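Local structure of dTDP-4-dehydrorhamnose 3,5-epimerase (Elizabethkingia anophelis NUHP1, 6C46) at residues A[14-18]-A[97-102]; A[33-38]-A[115-119]; A[66-70]-A[174-178]; A[70-74]-A[185-189]. The protein probably catalyses the 3,5-epimerisation of dTDP-4-dehydro-6-deoxy-glucose to dTDP-4-dehydro-beta-L-rhamnose, a step in making dTDP-L-rhamnose. All coordinates share one frame; numbering follows the deposited sequence. Where two conformers were deposited one is given.

Interaction 1: residues A[14-18]-A[97-102]; sequences TPLKD and RENSET
Arg-97 reaches across to 14-18 with both terminal nitrogens, joining two loops of the cupin beta fold: the link between strands 10-13 and 20-23, and the one between 88-95 and 106-112. NH1 forms a salt bridge with Asp-18 OD2 at 2.8 Å, the carboxylate oxygen using its anti lone pair and lying near the guanidinium plane, although the two planar groups are turned 76° against each other. NH2 donates to Lys-17 O, also 2.8 Å, in a more bent bond that arrives from above the carbonyl plane; the same NH2 is paired with Asp-95, so the guanidinium is gripped at several points. A bend at chi3 (-60°) turns the group toward these partners.

The third direct bond is nearly straight: Lys-17 N points at Thr-102 OG1, 3.1 Å away with an angle of 172° at the hydrogen. Asp-95 also bonds Thr-102 OG1 and Ser-100 OG, which makes it the second-shell residue behind this face. Ser-100 OG in turn accepts from Thr-102 N in an ST turn that starts at Ser-100, the last residue of the type I turn 97-100.

Farther out the aliphatic part of Lys-17 lies across the 97-102 loop, its CE 3.9 Å from Ser-100 OG. One water accepts hydrogen bonds from Lys-17 NZ and Glu-101 N, and donates to Glu-101 OE2 at 2.9 Å.

Interaction 2: residues A[33-38]-A[115-119]; sequences YFYEKY and NKLQF
Lys-116 lies against two tyrosines of strand 32-39, and its side chain can be followed outward atom by atom. CB comes first, 3.8 Å from the hydroxyl oxygen of Tyr-35, and CG stays beside that same OH. CD moves on to the ring, 3.7 Å from Tyr-35 CE2. CE then passes to the next tyrosine along the strand, 3.6 Å from Tyr-33 CZ, so that one methylene chain bridges two residues on the same side of the strand. At chi4 (63°) the chain bends, and NZ finishes on the carbonyl oxygen of Glu-114 in its own loop. The backbone of Lys-116 joins in as well: a water donates to its O and sits 2.7 Å from Tyr-35 OH, in the plane of that ring.

The direct polar link is made by Gln-118. Its NE2 donates to Lys-37 O at 2.8 Å; the acceptor lies close to the amide plane, while the donor approaches from above the carbonyl plane. Lys-37, extended from CB onward, passes its aliphatic chain at a slant over the amide, with CG 3.5 Å from Gln-118 NE2 and CE 3.6 Å from Gln-118 OE1, before NZ reaches Ser-83.

Tyr-38, at the end of the segment, is near the calcium ligands Glu-40 and Glu-44 of helix 40-47. Strand 32-39 pairs antiparallel with a strand of the second subunit, extending the sheet across the dimer interface, whereas Gln-118 opens strand 118-121, whose neighbours are strands 20-23 and 80-86.

Interaction 3: residues A[66-70]-A[174-178]; sequences LRGLH and LSEKD
Asp-178 accepts hydrogen bonds from two residues of strand 66-72, one on each carboxylate oxygen. His-70 NE2 donates to OD1 at 2.7 Å in an almost straight bond (170°), entering on the syn side with the oxygen close to the imidazole plane; ring and carboxylate are nevertheless turned 43° apart. Gly-68 N donates to OD2 at 3.1 Å, coming from above the carboxylate plane, and Gly-68 CA covers one face of the His-70 ring.

This is a His-carboxylate pair on a cupin strand, and His-70 is the predicted proton acceptor of the epimerase; the bond probably helps fix the rotation of its ring. The aspartate is itself placed by the short helix 176-179, where Ser-175 is the N-cap: its OG sits between the backbone N and the carbonyl carbon (chi1 68°), where it can accept from Asp-178 N at 3.0 Å.

Two waters complete the shell. One donates to Leu-66 O and Asp-178 OD2 and accepts from Ser-175 N; the other donates to both Gly-68 O and Asp-178 O. Outermost, Leu-66 and Leu-174 lie side by side, their CD2 methyls 4.0 Å apart, with Phe-156 against both.

Interaction 4: residues A[70-74]-A[185-189]; sequences HLQKG and KDKNY
Asn-188 and Tyr-189, the last two residues of the chain, meet Leu-71 and Lys-73 at the end of strand 66-72. Asn-188 is the centre of an inverse gamma turn, closed by a weak bond from Tyr-189 N to Lys-187 O. Its CG stands anti to the backbone N (chi1 -175°), and OD1 accepts from Lys-73 NZ at 3.1 Å, the ammonium group lying tilted from the carbonyl plane. The lysine reaches it with an extended chain that crosses the asparagine at about a right angle; its CE also lies 3.7 Å from Asn-188 O. The other end of the amide, ND2, is held by Ser-153.

At Tyr-189 it is CB, rather than the ring, that packs: both methyls of Leu-71 press on it from the same side, CD2 at 3.7 Å and CD1 at 3.8 Å. The ring turns away from this contact, with Lys-187 CB above one face, toward its rim, and Phe-103 beside it. The terminal carboxylate is tied in through solvent. One water accepts from Lys-73 NZ and donates to Tyr-189 O, while another accepts from Gly-74 N and donates to OXT at 3.0 Å.

In the fold, the C-terminal tail is fastened to edge strand 151-153 at Ser-153, by a backbone bond of Asn-188 and by its ND2. That strand is also the neighbour of 66-72: Leu-71 bonds to Gly-152, and Lys-73, just past the strand, to Ser-150.

Overall arrangement
From the N terminus, the loop 14-18 comes first and is joined by 97-102, so interaction 1 closes a loop of 78 intervening residues. Strand 32-39 starts inside that span but finds 115-119 beyond it, so interactions 1 and 2 cross. Strand 66-72 begins both remaining contacts: its first part meets 174-178 in interaction 3 and its end meets 185-189 in interaction 4, with His-70 common to the two. Both cross interactions 1 and 2. Interaction 2, by the dimer interface, and interactions 3 and 4, on the five-stranded sheet, lie on opposite sides of the chain's centre; interaction 1 joins loops from the two larger sheets.

Interaction 1: residues A[14-18]-A[97-102]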
loop_
_atom_site.group_PDB
_atom_site.type_symbol
_atom_site.label_atom_id
_atom_site.label_comp_id
_atom_site.label_asym_id
_atom_site.label_seq_id
_atom_site.Cartn_x
_atom_site.Cartn_y
_atom_site.Cartn_z
ATOM N N THR A 14 -6.079 15.604 14.708
ATOM C CA THR A 14 -6.622 16.678 13.876
ATOM C C THR A 14 -7.852 17.260 14.564
ATOM O O THR A 14 -8.303 16.724 15.588
ATOM C CB THR A 14 -7.013 16.166 12.478
ATOM O OG1 THR A 14 -8.209 15.392 12.580
ATOM C CG2 THR A 14 -5.903 15.306 11.898
ATOM N N PRO A 15 -8.431 18.344 14.043
ATOM C CA PRO A 15 -9.657 18.875 14.657
ATOM C C PRO A 15 -10.876 17.973 14.519
ATOM O O PRO A 15 -11.915 18.311 15.092
ATOM C CB PRO A 15 -9.879 20.204 13.918
ATOM C CG PRO A 15 -8.526 20.586 13.363
ATOM C CD PRO A 15 -7.874 19.271 13.035
ATOM N N LEU A 16 -10.823 16.871 13.761
ATOM C CA LEU A 16 -11.995 16.016 13.596
ATOM C C LEU A 16 -11.833 14.759 14.450
ATOM O O LEU A 16 -10.771 14.134 14.436
ATOM C CB LEU A 16 -12.219 15.650 12.121
ATOM C CG LEU A 16 -12.283 16.844 11.146
ATOM C CD1 LEU A 16 -12.629 16.364 9.736
ATOM C CD2 LEU A 16 -13.280 17.902 11.593
ATOM N N LYS A 17 -12.873 14.406 15.201
ATOM C CA LYS A 17 -12.753 13.263 16.107
ATOM C C LYS A 17 -12.457 11.990 15.335
ATOM O O LYS A 17 -13.144 11.685 14.360
ATOM C CB LYS A 17 -14.047 13.065 16.895
ATOM C CG LYS A 17 -13.930 12.000 18.004
ATOM C CD LYS A 17 -15.265 11.839 18.766
ATOM C CE LYS A 17 -16.338 11.224 17.888
ATOM N NZ LYS A 17 -17.575 10.942 18.659
ATOM N N ASP A 18 -11.476 11.222 15.817
ATOM C CA ASP A 18 -11.054 9.920 15.303
ATOM C C ASP A 18 -10.319 10.022 13.985
ATOM O O ASP A 18 -9.989 8.989 13.395
ATOM C CB ASP A 18 -12.215 8.939 15.099
ATOM C CG ASP A 18 -13.028 8.709 16.376
ATOM O OD1 ASP A 18 -12.416 8.407 17.415
ATOM O OD2 ASP A 18 -14.272 8.828 16.333
ATOM N N ARG A 97 -21.031 12.310 11.021
ATOM C CA ARG A 97 -21.704 11.561 12.076
ATOM C C ARG A 97 -22.550 12.516 12.911
ATOM O O ARG A 97 -22.013 13.352 13.650
ATOM C CB ARG A 97 -20.673 10.829 12.937
ATOM C CG ARG A 97 -19.834 9.869 12.097
ATOM C CD ARG A 97 -18.625 9.376 12.870
ATOM N NE ARG A 97 -17.773 10.508 13.257
ATOM C CZ ARG A 97 -16.647 10.394 13.948
ATOM N NH1 ARG A 97 -16.216 9.191 14.324
ATOM N NH2 ARG A 97 -15.949 11.489 14.254
ATOM N N GLU A 98 -23.877 12.353 12.846
ATOM C CA GLU A 98 -24.771 13.332 13.476
ATOM C C GLU A 98 -24.560 13.411 14.980
ATOM O O GLU A 98 -24.842 14.447 15.595
ATOM C CB GLU A 98 -26.240 13.010 13.171
ATOM N N ASN A 99 -24.062 12.344 15.587
ATOM C CA ASN A 99 -23.794 12.216 17.011
ATOM C C ASN A 99 -22.408 12.709 17.412
ATOM O O ASN A 99 -22.068 12.663 18.593
ATOM C CB ASN A 99 -23.945 10.743 17.423
ATOM C CG ASN A 99 -23.295 9.776 16.421
ATOM O OD1 ASN A 99 -23.368 9.969 15.200
ATOM N ND2 ASN A 99 -22.682 8.719 16.939
ATOM N N SER A 100 -21.576 13.107 16.454
ATOM C CA SER A 100 -20.199 13.500 16.716
ATOM C C SER A 100 -20.127 14.965 17.118
ATOM O O SER A 100 -20.791 15.816 16.521
ATOM C CB SER A 100 -19.333 13.274 15.468
ATOM O OG SER A 100 -18.086 13.916 15.623
ATOM N N GLU A 101 -19.283 15.269 18.107
ATOM C CA GLU A 101 -19.066 16.669 18.457
ATOM C C GLU A 101 -18.431 17.459 17.318
ATOM O O GLU A 101 -18.474 18.691 17.352
ATOM C CB GLU A 101 -18.185 16.780 19.697
ATOM C CG GLU A 101 -16.830 16.133 19.483
ATOM C CD GLU A 101 -16.154 15.749 20.791
ATOM O OE1 GLU A 101 -15.477 16.622 21.384
ATOM O OE2 GLU A 101 -16.323 14.578 21.221
ATOM N N THR A 102 -17.840 16.799 16.313
ATOM C CA THR A 102 -17.296 17.528 15.165
ATOM C C THR A 102 -18.119 17.297 13.897
ATOM O O THR A 102 -17.619 17.507 12.783
ATOM C CB THR A 102 -15.808 17.213 14.940
ATOM O OG1 THR A 102 -15.568 15.804 14.817
ATOM C CG2 THR A 102 -14.979 17.758 16.122
HETATM O O HOH W 1 -18.523 13.274 19.888
#

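Interaction 2: residues A[33-38]-A[115-119]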
loop_
_atom_site.group_PDB
_atom_site.type_symbol
_atom_site.label_atom_id
_atom_site.label_comp_id
_atom_site.label_asym_id
_atom_site.label_seq_id
_atom_site.Cartn_x
_atom_site.Cartn_y
_atom_site.Cartn_z
ATOM N N TYR A 33 16.568 4.567 2.587
ATOM C CA TYR A 33 15.799 4.693 3.821
ATOM C C TYR A 33 14.827 3.525 3.929
ATOM O O TYR A 33 14.588 2.791 2.967
ATOM C CB TYR A 33 15.041 6.032 3.903
ATOM C CG TYR A 33 13.932 6.262 2.875
ATOM C CD1 TYR A 33 12.762 5.510 2.901
ATOM C CD2 TYR A 33 14.020 7.288 1.938
ATOM C CE1 TYR A 33 11.744 5.717 1.981
ATOM C CE2 TYR A 33 12.981 7.518 1.016
ATOM C CZ TYR A 33 11.853 6.732 1.049
ATOM O OH TYR A 33 10.825 6.917 0.142
ATOM N N PHE A 34 14.251 3.367 5.115
ATOM C CA PHE A 34 13.192 2.392 5.311
ATOM C C PHE A 34 12.270 2.905 6.397
ATOM O O PHE A 34 12.703 3.645 7.282
ATOM C CB PHE A 34 13.752 1.025 5.712
ATOM N N TYR A 35 11.000 2.496 6.331
ATOM C CA TYR A 35 10.067 2.795 7.408
ATOM C C TYR A 35 8.906 1.819 7.371
ATOM O O TYR A 35 8.596 1.224 6.329
ATOM C CB TYR A 35 9.536 4.240 7.371
ATOM C CG TYR A 35 8.713 4.671 6.167
ATOM C CD1 TYR A 35 7.330 4.781 6.263
ATOM C CD2 TYR A 35 9.326 5.060 4.963
ATOM C CE1 TYR A 35 6.559 5.232 5.180
ATOM C CE2 TYR A 35 8.557 5.518 3.870
ATOM C CZ TYR A 35 7.183 5.582 3.990
ATOM O OH TYR A 35 6.420 6.032 2.935
ATOM N N GLU A 36 8.310 1.634 8.546
ATOM C CA GLU A 36 7.068 0.893 8.699
ATOM C C GLU A 36 5.931 1.857 8.400
ATOM O O GLU A 36 5.668 2.779 9.170
ATOM C CB GLU A 36 6.949 0.312 10.109
ATOM C CG GLU A 36 5.670 -0.528 10.319
ATOM C CD GLU A 36 5.527 -1.030 11.750
ATOM O OE1 GLU A 36 5.384 -0.200 12.676
ATOM O OE2 GLU A 36 5.566 -2.262 11.938
ATOM N N LYS A 37 5.276 1.674 7.262
ATOM C CA LYS A 37 4.228 2.603 6.880
ATOM C C LYS A 37 2.985 2.419 7.734
ATOM O O LYS A 37 2.367 3.397 8.149
ATOM C CB LYS A 37 3.883 2.397 5.407
ATOM C CG LYS A 37 2.821 3.340 4.892
ATOM C CD LYS A 37 2.843 3.323 3.330
ATOM C CE LYS A 37 1.667 4.130 2.756
ATOM N NZ LYS A 37 1.768 4.323 1.266
ATOM N N TYR A 38 2.595 1.172 8.001
ATOM C CA TYR A 38 1.355 0.942 8.730
ATOM C C TYR A 38 1.492 -0.366 9.484
ATOM O O TYR A 38 2.141 -1.302 9.011
ATOM C CB TYR A 38 0.132 0.878 7.786
ATOM C CG TYR A 38 -1.139 0.537 8.536
ATOM C CD1 TYR A 38 -1.729 1.466 9.386
ATOM C CD2 TYR A 38 -1.718 -0.727 8.430
ATOM C CE1 TYR A 38 -2.872 1.165 10.094
ATOM C CE2 TYR A 38 -2.882 -1.046 9.150
ATOM C CZ TYR A 38 -3.444 -0.080 9.974
ATOM O OH TYR A 38 -4.584 -0.340 10.705
ATOM N N ASN A 115 6.331 14.054 1.571
ATOM C CA ASN A 115 6.134 14.105 3.020
ATOM C C ASN A 115 5.743 12.765 3.619
ATOM O O ASN A 115 5.793 12.619 4.849
ATOM C CB ASN A 115 5.152 15.239 3.442
ATOM C CG ASN A 115 3.662 15.011 3.081
ATOM O OD1 ASN A 115 3.165 13.894 2.882
ATOM N ND2 ASN A 115 2.929 16.128 3.034
ATOM N N LYS A 116 5.378 11.780 2.789
ATOM C CA LYS A 116 5.123 10.406 3.226
ATOM C C LYS A 116 4.003 10.304 4.254
ATOM O O LYS A 116 3.842 9.259 4.909
ATOM C CB LYS A 116 6.396 9.767 3.790
ATOM C CG LYS A 116 7.588 9.851 2.855
ATOM C CD LYS A 116 8.850 9.231 3.521
ATOM C CE LYS A 116 10.114 9.448 2.689
ATOM N NZ LYS A 116 10.485 10.877 2.521
ATOM N N LEU A 117 3.183 11.341 4.381
ATOM C CA LEU A 117 2.108 11.303 5.360
ATOM C C LEU A 117 0.954 10.407 4.908
ATOM O O LEU A 117 0.679 10.245 3.717
ATOM C CB LEU A 117 1.580 12.722 5.611
ATOM C CG LEU A 117 2.602 13.686 6.250
ATOM C CD1 LEU A 117 2.040 15.140 6.413
ATOM C CD2 LEU A 117 3.055 13.143 7.599
ATOM N N GLN A 118 0.244 9.852 5.885
ATOM C CA GLN A 118 -1.021 9.184 5.629
ATOM C C GLN A 118 -2.107 9.848 6.461
ATOM O O GLN A 118 -1.851 10.348 7.558
ATOM C CB GLN A 118 -0.967 7.714 5.997
ATOM C CG GLN A 118 0.098 6.924 5.245
ATOM C CD GLN A 118 0.309 5.616 5.951
ATOM O OE1 GLN A 118 -0.375 4.648 5.664
ATOM N NE2 GLN A 118 1.213 5.605 6.940
ATOM N N PHE A 119 -3.332 9.770 5.962
ATOM C CA PHE A 119 -4.476 10.451 6.560
ATOM C C PHE A 119 -5.533 9.380 6.783
ATOM O O PHE A 119 -5.912 8.677 5.836
ATOM C CB PHE A 119 -4.959 11.552 5.605
ATOM C CG PHE A 119 -6.031 12.472 6.158
ATOM C CD1 PHE A 119 -6.976 13.024 5.297
ATOM C CD2 PHE A 119 -6.054 12.844 7.483
ATOM C CE1 PHE A 119 -7.951 13.921 5.770
ATOM C CE2 PHE A 119 -7.016 13.722 7.961
ATOM C CZ PHE A 119 -7.975 14.259 7.100
HETATM O O HOH W 2 3.917 6.755 3.639
#

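Interaction 3: residues A[66-70]-A[174-178]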
loop_
_atom_site.group_PDB
_atom_site.type_symbol
_atom_site.label_atom_id
_atom_site.label_comp_id
_atom_site.label_asym_id
_atom_site.label_seq_id
_atom_site.Cartn_x
_atom_site.Cartn_y
_atom_site.Cartn_z
ATOM N N LEU A 66 -10.304 17.113 -9.320
ATOM C CA LEU A 66 -10.860 17.151 -7.970
ATOM C C LEU A 66 -11.956 16.098 -7.894
ATOM O O LEU A 66 -12.881 16.115 -8.708
ATOM C CB LEU A 66 -11.406 18.550 -7.667
ATOM C CG LEU A 66 -11.746 18.942 -6.211
ATOM C CD1 LEU A 66 -11.835 20.446 -6.107
ATOM C CD2 LEU A 66 -13.032 18.295 -5.721
ATOM N N ARG A 67 -11.821 15.147 -6.964
ATOM C CA ARG A 67 -12.778 14.058 -6.790
ATOM C C ARG A 67 -13.375 14.125 -5.389
ATOM O O ARG A 67 -12.636 14.152 -4.412
ATOM C CB ARG A 67 -12.099 12.695 -6.997
ATOM C CG ARG A 67 -11.477 12.515 -8.394
ATOM C CD ARG A 67 -12.280 11.546 -9.248
ATOM N NE ARG A 67 -11.666 11.295 -10.551
ATOM C CZ ARG A 67 -12.168 11.715 -11.708
ATOM N NH1 ARG A 67 -13.290 12.422 -11.723
ATOM N NH2 ARG A 67 -11.543 11.435 -12.848
ATOM N N GLY A 68 -14.706 14.125 -5.293
ATOM C CA GLY A 68 -15.366 14.102 -3.989
ATOM C C GLY A 68 -16.605 14.980 -3.958
ATOM O O GLY A 68 -16.987 15.510 -5.004
ATOM N N LEU A 69 -17.261 15.133 -2.804
ATOM C CA LEU A 69 -16.955 14.415 -1.577
ATOM C C LEU A 69 -17.732 13.110 -1.595
ATOM O O LEU A 69 -18.923 13.140 -1.863
ATOM C CB LEU A 69 -17.335 15.271 -0.354
ATOM C CG LEU A 69 -16.521 16.565 -0.259
ATOM C CD1 LEU A 69 -17.261 17.617 0.581
ATOM C CD2 LEU A 69 -15.118 16.255 0.324
ATOM N N HIS A 70 -17.082 11.976 -1.300
ATOM C CA HIS A 70 -17.680 10.656 -1.492
ATOM C C HIS A 70 -17.715 9.864 -0.194
ATOM O O HIS A 70 -16.856 10.033 0.679
ATOM C CB HIS A 70 -16.880 9.820 -2.517
ATOM C CG HIS A 70 -16.814 10.436 -3.880
ATOM N ND1 HIS A 70 -15.749 10.241 -4.733
ATOM C CD2 HIS A 70 -17.692 11.224 -4.547
ATOM C CE1 HIS A 70 -15.969 10.888 -5.868
ATOM N NE2 HIS A 70 -17.141 11.493 -5.783
ATOM N N LEU A 174 -13.915 18.510 -12.725
ATOM C CA LEU A 174 -14.877 17.710 -11.976
ATOM C C LEU A 174 -15.677 16.818 -12.904
ATOM O O LEU A 174 -16.066 17.238 -13.997
ATOM C CB LEU A 174 -15.852 18.601 -11.206
ATOM C CG LEU A 174 -15.135 19.344 -10.097
ATOM C CD1 LEU A 174 -15.421 20.811 -10.243
ATOM C CD2 LEU A 174 -15.531 18.771 -8.743
ATOM N N SER A 175 -15.935 15.593 -12.461
ATOM C CA SER A 175 -16.825 14.710 -13.197
ATOM C C SER A 175 -18.242 15.280 -13.188
ATOM O O SER A 175 -18.583 16.135 -12.365
ATOM C CB SER A 175 -16.807 13.321 -12.570
ATOM O OG SER A 175 -17.399 13.352 -11.277
ATOM N N GLU A 176 -19.075 14.811 -14.128
ATOM C CA GLU A 176 -20.473 15.248 -14.133
ATOM C C GLU A 176 -21.157 14.893 -12.813
ATOM O O GLU A 176 -21.930 15.694 -12.268
ATOM C CB GLU A 176 -21.234 14.636 -15.317
ATOM N N LYS A 177 -20.907 13.684 -12.300
ATOM C CA LYS A 177 -21.496 13.286 -11.023
ATOM C C LYS A 177 -21.076 14.239 -9.913
ATOM O O LYS A 177 -21.918 14.736 -9.158
ATOM C CB LYS A 177 -21.100 11.848 -10.668
ATOM N N ASP A 178 -19.780 14.541 -9.815
ATOM C CA ASP A 178 -19.355 15.414 -8.724
ATOM C C ASP A 178 -19.856 16.838 -8.918
ATOM O O ASP A 178 -20.121 17.536 -7.928
ATOM C CB ASP A 178 -17.835 15.351 -8.564
ATOM C CG ASP A 178 -17.370 13.995 -8.008
ATOM O OD1 ASP A 178 -18.243 13.222 -7.530
ATOM O OD2 ASP A 178 -16.152 13.694 -8.055
HETATM O O HOH W 3 -14.630 14.731 -9.961
HETATM O O HOH W 4 -19.069 17.162 -5.434
#

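Interaction 4: residues A[70-74]-A[185-189]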
loop_
_atom_site.group_PDB
_atom_site.type_symbol
_atom_site.label_atom_id
_atom_site.label_comp_id
_atom_site.label_asym_id
_atom_site.label_seq_id
_atom_site.Cartn_x
_atom_site.Cartn_y
_atom_site.Cartn_z
ATOM N N HIS A 70 -17.082 11.976 -1.300
ATOM C CA HIS A 70 -17.680 10.656 -1.492
ATOM C C HIS A 70 -17.715 9.864 -0.194
ATOM O O HIS A 70 -16.856 10.033 0.679
ATOM C CB HIS A 70 -16.880 9.820 -2.517
ATOM C CG HIS A 70 -16.814 10.436 -3.880
ATOM N ND1 HIS A 70 -15.749 10.241 -4.733
ATOM C CD2 HIS A 70 -17.692 11.224 -4.547
ATOM C CE1 HIS A 70 -15.969 10.888 -5.868
ATOM N NE2 HIS A 70 -17.141 11.493 -5.783
ATOM N N LEU A 71 -18.667 8.938 -0.117
ATOM C CA LEU A 71 -18.786 8.042 1.030
ATOM C C LEU A 71 -19.678 6.881 0.616
ATOM O O LEU A 71 -20.334 6.923 -0.427
ATOM C CB LEU A 71 -19.376 8.768 2.250
ATOM C CG LEU A 71 -20.784 9.248 1.833
ATOM C CD1 LEU A 71 -21.891 8.491 2.555
ATOM C CD2 LEU A 71 -20.964 10.749 1.977
ATOM N N GLN A 72 -19.695 5.838 1.443
ATOM C CA GLN A 72 -20.683 4.772 1.329
ATOM C C GLN A 72 -21.518 4.782 2.602
ATOM O O GLN A 72 -20.989 5.030 3.692
ATOM C CB GLN A 72 -20.012 3.387 1.103
ATOM C CG GLN A 72 -19.433 3.267 -0.308
ATOM C CD GLN A 72 -18.926 1.886 -0.691
ATOM O OE1 GLN A 72 -18.634 1.645 -1.861
ATOM N NE2 GLN A 72 -18.857 0.967 0.267
ATOM N N LYS A 73 -22.818 4.560 2.457
ATOM C CA LYS A 73 -23.753 4.719 3.571
ATOM C C LYS A 73 -23.873 3.463 4.426
ATOM O O LYS A 73 -23.716 2.340 3.946
ATOM C CB LYS A 73 -25.142 5.084 3.064
ATOM C CG LYS A 73 -25.242 6.456 2.417
ATOM C CD LYS A 73 -26.688 6.666 1.918
ATOM C CE LYS A 73 -26.743 7.704 0.800
ATOM N NZ LYS A 73 -28.118 7.882 0.223
ATOM N N GLY A 74 -24.192 3.671 5.700
ATOM C CA GLY A 74 -24.658 2.580 6.553
ATOM C C GLY A 74 -23.606 1.508 6.775
ATOM O O GLY A 74 -22.425 1.789 6.986
ATOM N N LYS A 185 -26.777 20.033 3.153
ATOM C CA LYS A 185 -28.028 20.059 3.905
ATOM C C LYS A 185 -29.044 19.061 3.376
ATOM O O LYS A 185 -30.013 18.758 4.075
ATOM C CB LYS A 185 -28.645 21.461 3.893
ATOM C CG LYS A 185 -28.293 22.309 5.080
ATOM C CD LYS A 185 -29.025 23.641 5.019
ATOM C CE LYS A 185 -28.761 24.372 3.702
ATOM N NZ LYS A 185 -29.526 25.657 3.627
ATOM N N ASP A 186 -28.849 18.543 2.160
ATOM C CA ASP A 186 -29.769 17.553 1.610
ATOM C C ASP A 186 -29.546 16.160 2.179
ATOM O O ASP A 186 -30.383 15.276 1.960
ATOM C CB ASP A 186 -29.627 17.445 0.091
ATOM C CG ASP A 186 -30.206 18.630 -0.652
ATOM O OD1 ASP A 186 -30.849 19.505 -0.031
ATOM O OD2 ASP A 186 -30.028 18.657 -1.886
ATOM N N LYS A 187 -28.428 15.936 2.854
ATOM C CA LYS A 187 -28.170 14.698 3.586
ATOM C C LYS A 187 -28.206 13.463 2.683
ATOM O O LYS A 187 -28.914 12.496 2.941
ATOM C CB LYS A 187 -29.149 14.555 4.753
ATOM C CG LYS A 187 -28.943 15.652 5.799
ATOM C CD LYS A 187 -29.973 15.586 6.907
ATOM C CE LYS A 187 -29.701 16.634 7.985
ATOM N NZ LYS A 187 -30.659 16.507 9.124
ATOM N N ASN A 188 -27.379 13.484 1.637
ATOM C CA ASN A 188 -27.192 12.281 0.817
ATOM C C ASN A 188 -26.111 11.395 1.440
ATOM O O ASN A 188 -25.089 11.061 0.837
ATOM C CB ASN A 188 -26.838 12.643 -0.624
ATOM C CG ASN A 188 -26.765 11.425 -1.506
ATOM O OD1 ASN A 188 -27.531 10.481 -1.308
ATOM N ND2 ASN A 188 -25.832 11.414 -2.459
ATOM N N TYR A 189 -26.333 11.047 2.697
ATOM C CA TYR A 189 -25.340 10.283 3.438
ATOM C C TYR A 189 -26.018 9.640 4.638
ATOM O O TYR A 189 -27.228 9.818 4.812
ATOM C CB TYR A 189 -24.167 11.174 3.875
ATOM C CG TYR A 189 -24.564 12.369 4.698
ATOM C CD1 TYR A 189 -24.874 12.220 6.040
ATOM C CD2 TYR A 189 -24.624 13.650 4.148
ATOM C CE1 TYR A 189 -25.239 13.292 6.819
ATOM C CE2 TYR A 189 -24.986 14.750 4.944
ATOM C CZ TYR A 189 -25.292 14.544 6.278
ATOM O OH TYR A 189 -25.665 15.570 7.112
ATOM O OXT TYR A 189 -25.384 8.947 5.436
HETATM O O HOH W 5 -29.202 8.966 2.826
HETATM O O HOH W 6 -25.213 6.185 6.517
#